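Local coordinates for E3 SUMO-protein ligase SIZ2 (Saccharomyces cerevisiae, PDB 6U75), which probably acts as an E3 ligase promoting SUMO attachment to proteins, and is represented here by its PINIT and SP-RING regions, at residues Lys95-Thr100 and Thr223-Ile228. Residues are numbered along the deposited sequence; the frame is centred on the assembly and turned at random.
Sequences KKQNGT and TWQCPI. With ZN (zinc ion), chain C.
Gln97 and Gln225 reach toward each other across the contact and meet through their terminal amides, Gln97 NE2 lying 3.7 Å from Gln225 NE2 and Gln97 OE1 3.8 Å from that same nitrogen. The amide planes differ by 29°, and at these separations the pair is a van der Waals approach rather than a hydrogen bond. Gln97 spans the gap because CG stands anti to the backbone N (chi1 -171°) and the chain continues extended. The same Gln97 OE1 also lies 4.3 Å from Thr223 CG2, while Thr100 CG2 comes only within 4.5 Å of Thr223 CA, a marginal approach. With about 130 Å² buried in total and no hydrogen bond across, this is a light touch between the PINIT and SP-RING regions.

Each loop has anchors of its own that probably help to place it: Thr100 OG1 is hydrogen-bonded to Gly93 O, and the carbonyl O of Gln97 accepts a hydrogen bond from Lys92 NZ. Next to Gln225, Cys226 SG binds zinc at 2.3 Å, with Cys203, His205 and Cys229 completing the site, and also accepts the N-H of Ile228. The 95-100 loop lies between strands 85-86 and 104-105; the 223-228 loop follows helix 211-218, whose Phe214 meets the Trp224 ring, and precedes strand 239-240.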
ATOM      1  N   LYS A  95      -4.677 -10.954   7.968  1.00 78.66           N
ATOM      2  CA  LYS A  95      -4.970 -12.343   7.628  1.00 84.65           C
ATOM      3  C   LYS A  95      -6.416 -12.524   7.185  1.00 91.92           C
ATOM      4  O   LYS A  95      -6.721 -13.448   6.423  1.00 85.31           O
ATOM      5  CB  LYS A  95      -4.676 -13.248   8.826  1.00 76.13           C
ATOM      6  CG  LYS A  95      -3.281 -13.088   9.416  1.00 74.43           C
ATOM      7  CD  LYS A  95      -3.326 -13.147  10.935  1.00 62.05           C
ATOM      8  CE  LYS A  95      -1.979 -12.810  11.549  1.00 75.89           C
ATOM      9  NZ  LYS A  95      -2.069 -12.662  13.029  1.00 73.65           N
ATOM     10  N   LYS A  96      -7.318 -11.659   7.652  1.00 88.83           N
ATOM     11  CA  LYS A  96      -8.735 -11.797   7.341  1.00 80.33           C
ATOM     12  C   LYS A  96      -9.075 -11.389   5.914  1.00 79.26           C
ATOM     13  O   LYS A  96     -10.109 -11.824   5.394  1.00 81.77           O
ATOM     14  CB  LYS A  96      -9.566 -10.957   8.313  1.00 86.66           C
ATOM     15  CG  LYS A  96      -9.516 -11.438   9.751  1.00 79.71           C
ATOM     16  CD  LYS A  96     -10.252 -12.758   9.919  1.00 83.31           C
ATOM     17  CE  LYS A  96     -10.552 -13.041  11.380  1.00 92.73           C
ATOM     18  NZ  LYS A  96     -11.490 -12.041  11.965  1.00 84.69           N
ATOM     19  N   GLN A  97      -8.246 -10.570   5.274  1.00 84.26           N
ATOM     20  CA  GLN A  97      -8.522 -10.055   3.943  1.00 77.67           C
ATOM     21  C   GLN A  97      -7.519 -10.610   2.941  1.00 63.30           C
ATOM     22  O   GLN A  97      -6.353 -10.848   3.268  1.00 61.73           O
ATOM     23  CB  GLN A  97      -8.474  -8.524   3.931  1.00 73.98           C
ATOM     24  CG  GLN A  97      -8.969  -7.895   2.640  1.00 73.09           C
ATOM     25  CD  GLN A  97      -9.009  -6.380   2.714  1.00 71.82           C
ATOM     26  OE1 GLN A  97      -9.002  -5.801   3.801  1.00 78.34           O
ATOM     27  NE2 GLN A  97      -9.042  -5.731   1.556  1.00 53.25           N
ATOM     28  N   ASN A  98      -7.989 -10.812   1.713  1.00 60.08           N
ATOM     29  CA  ASN A  98      -7.166 -11.324   0.627  1.00 65.06           C
ATOM     30  C   ASN A  98      -6.654 -10.170  -0.222  1.00 55.74           C
ATOM     31  O   ASN A  98      -7.378  -9.203  -0.478  1.00 65.38           O
ATOM     32  CB  ASN A  98      -7.961 -12.298  -0.244  1.00 71.29           C
ATOM     33  CG  ASN A  98      -8.423 -13.519   0.523  1.00 54.00           C
ATOM     34  OD1 ASN A  98      -7.690 -14.063   1.349  1.00 65.40           O
ATOM     35  ND2 ASN A  98      -9.648 -13.956   0.258  1.00 46.01           N
ATOM     36  N   GLY A  99      -5.403 -10.278  -0.661  1.00 66.75           N
ATOM     37  CA  GLY A  99      -4.776  -9.237  -1.445  1.00 49.84           C
ATOM     38  C   GLY A  99      -4.108  -8.148  -0.639  1.00 49.81           C
ATOM     39  O   GLY A  99      -3.638  -7.167  -1.229  1.00 72.75           O
ATOM     40  N   THR A 100      -4.050  -8.285   0.686  1.00 49.07           N
ATOM     41  CA  THR A 100      -3.449  -7.288   1.562  1.00 49.20           C
ATOM     42  C   THR A 100      -2.061  -7.702   2.036  1.00 52.46           C
ATOM     43  O   THR A 100      -1.637  -7.317   3.131  1.00 62.60           O
ATOM     44  CB  THR A 100      -4.354  -7.025   2.766  1.00 55.83           C
ATOM     45  OG1 THR A 100      -4.387  -8.185   3.607  1.00 65.36           O
ATOM     46  CG2 THR A 100      -5.766  -6.696   2.309  1.00 62.06           C
ATOM     47  N   THR A 223      -4.758  -2.145   2.506  1.00 38.71           N
ATOM     48  CA  THR A 223      -6.206  -2.254   2.362  1.00 35.29           C
ATOM     49  C   THR A 223      -6.743  -1.271   1.331  1.00 37.19           C
ATOM     50  O   THR A 223      -7.719  -1.575   0.636  1.00 47.01           O
ATOM     51  CB  THR A 223      -6.899  -2.011   3.704  1.00 37.36           C
ATOM     52  OG1 THR A 223      -6.883  -0.611   4.008  1.00 47.76           O
ATOM     53  CG2 THR A 223      -6.197  -2.771   4.816  1.00 40.39           C
ATOM     54  N   TRP A 224      -6.120  -0.100   1.221  1.00 39.00           N
ATOM     55  CA  TRP A 224      -6.539   0.942   0.288  1.00 36.62           C
ATOM     56  C   TRP A 224      -8.032   1.225   0.421  1.00 36.48           C
ATOM     57  O   TRP A 224      -8.780   1.271  -0.558  1.00 42.97           O
ATOM     58  CB  TRP A 224      -6.161   0.569  -1.143  1.00 35.96           C
ATOM     59  CG  TRP A 224      -4.691   0.686  -1.354  1.00 35.88           C
ATOM     60  CD1 TRP A 224      -3.780  -0.328  -1.375  1.00 40.24           C
ATOM     61  CD2 TRP A 224      -3.951   1.896  -1.537  1.00 39.35           C
ATOM     62  NE1 TRP A 224      -2.517   0.176  -1.572  1.00 37.86           N
ATOM     63  CE2 TRP A 224      -2.595   1.539  -1.674  1.00 31.87           C
ATOM     64  CE3 TRP A 224      -4.303   3.247  -1.605  1.00 34.59           C
ATOM     65  CZ2 TRP A 224      -1.593   2.483  -1.878  1.00 26.86           C
ATOM     66  CZ3 TRP A 224      -3.308   4.181  -1.807  1.00 34.23           C
ATOM     67  CH2 TRP A 224      -1.969   3.796  -1.941  1.00 26.45           C
ATOM     68  N   GLN A 225      -8.458   1.425   1.664  1.00 51.14           N
ATOM     69  CA  GLN A 225      -9.814   1.837   1.990  1.00 48.07           C
ATOM     70  C   GLN A 225      -9.755   3.158   2.740  1.00 40.11           C
ATOM     71  O   GLN A 225      -8.915   3.340   3.627  1.00 44.84           O
ATOM     72  CB  GLN A 225     -10.527   0.783   2.840  1.00 52.41           C
ATOM     73  CG  GLN A 225     -10.676  -0.564   2.155  1.00 55.55           C
ATOM     74  CD  GLN A 225     -11.238  -1.625   3.080  1.00 68.40           C
ATOM     75  OE1 GLN A 225     -11.773  -1.316   4.145  1.00 69.15           O
ATOM     76  NE2 GLN A 225     -11.111  -2.886   2.681  1.00 61.36           N
ATOM     77  N   CYS A 226     -10.637   4.076   2.372  1.00 39.98           N
ATOM     78  CA  CYS A 226     -10.686   5.368   3.036  1.00 45.20           C
ATOM     79  C   CYS A 226     -10.836   5.167   4.545  1.00 43.42           C
ATOM     80  O   CYS A 226     -11.746   4.449   4.980  1.00 40.48           O
ATOM     81  CB  CYS A 226     -11.854   6.193   2.495  1.00 51.65           C
ATOM     82  SG  CYS A 226     -12.051   7.814   3.264  1.00 56.59           S
ATOM     83  N   PRO A 227      -9.974   5.775   5.370  1.00 49.67           N
ATOM     84  CA  PRO A 227     -10.104   5.602   6.825  1.00 48.02           C
ATOM     85  C   PRO A 227     -11.407   6.139   7.403  1.00 47.28           C
ATOM     86  O   PRO A 227     -11.635   5.996   8.608  1.00 54.57           O
ATOM     87  CB  PRO A 227      -8.901   6.384   7.385  1.00 44.72           C
ATOM     88  CG  PRO A 227      -7.974   6.570   6.240  1.00 51.21           C
ATOM     89  CD  PRO A 227      -8.841   6.653   5.028  1.00 37.85           C
ATOM     90  N   ILE A 228     -12.260   6.760   6.591  1.00 51.80           N
ATOM     91  CA  ILE A 228     -13.506   7.361   7.058  1.00 48.32           C
ATOM     92  C   ILE A 228     -14.716   6.587   6.539  1.00 49.25           C
ATOM     93  O   ILE A 228     -15.528   6.090   7.322  1.00 62.62           O
ATOM     94  CB  ILE A 228     -13.581   8.852   6.662  1.00 48.39           C
ATOM     95  CG1 ILE A 228     -12.360   9.596   7.216  1.00 41.36           C
ATOM     96  CG2 ILE A 228     -14.879   9.478   7.161  1.00 55.61           C
ATOM     97  CD1 ILE A 228     -12.277  11.044   6.802  1.00 50.11           C
TER
HETATM   98 ZN    ZN C 501     -13.854   8.593   2.006  1.00 47.51          ZN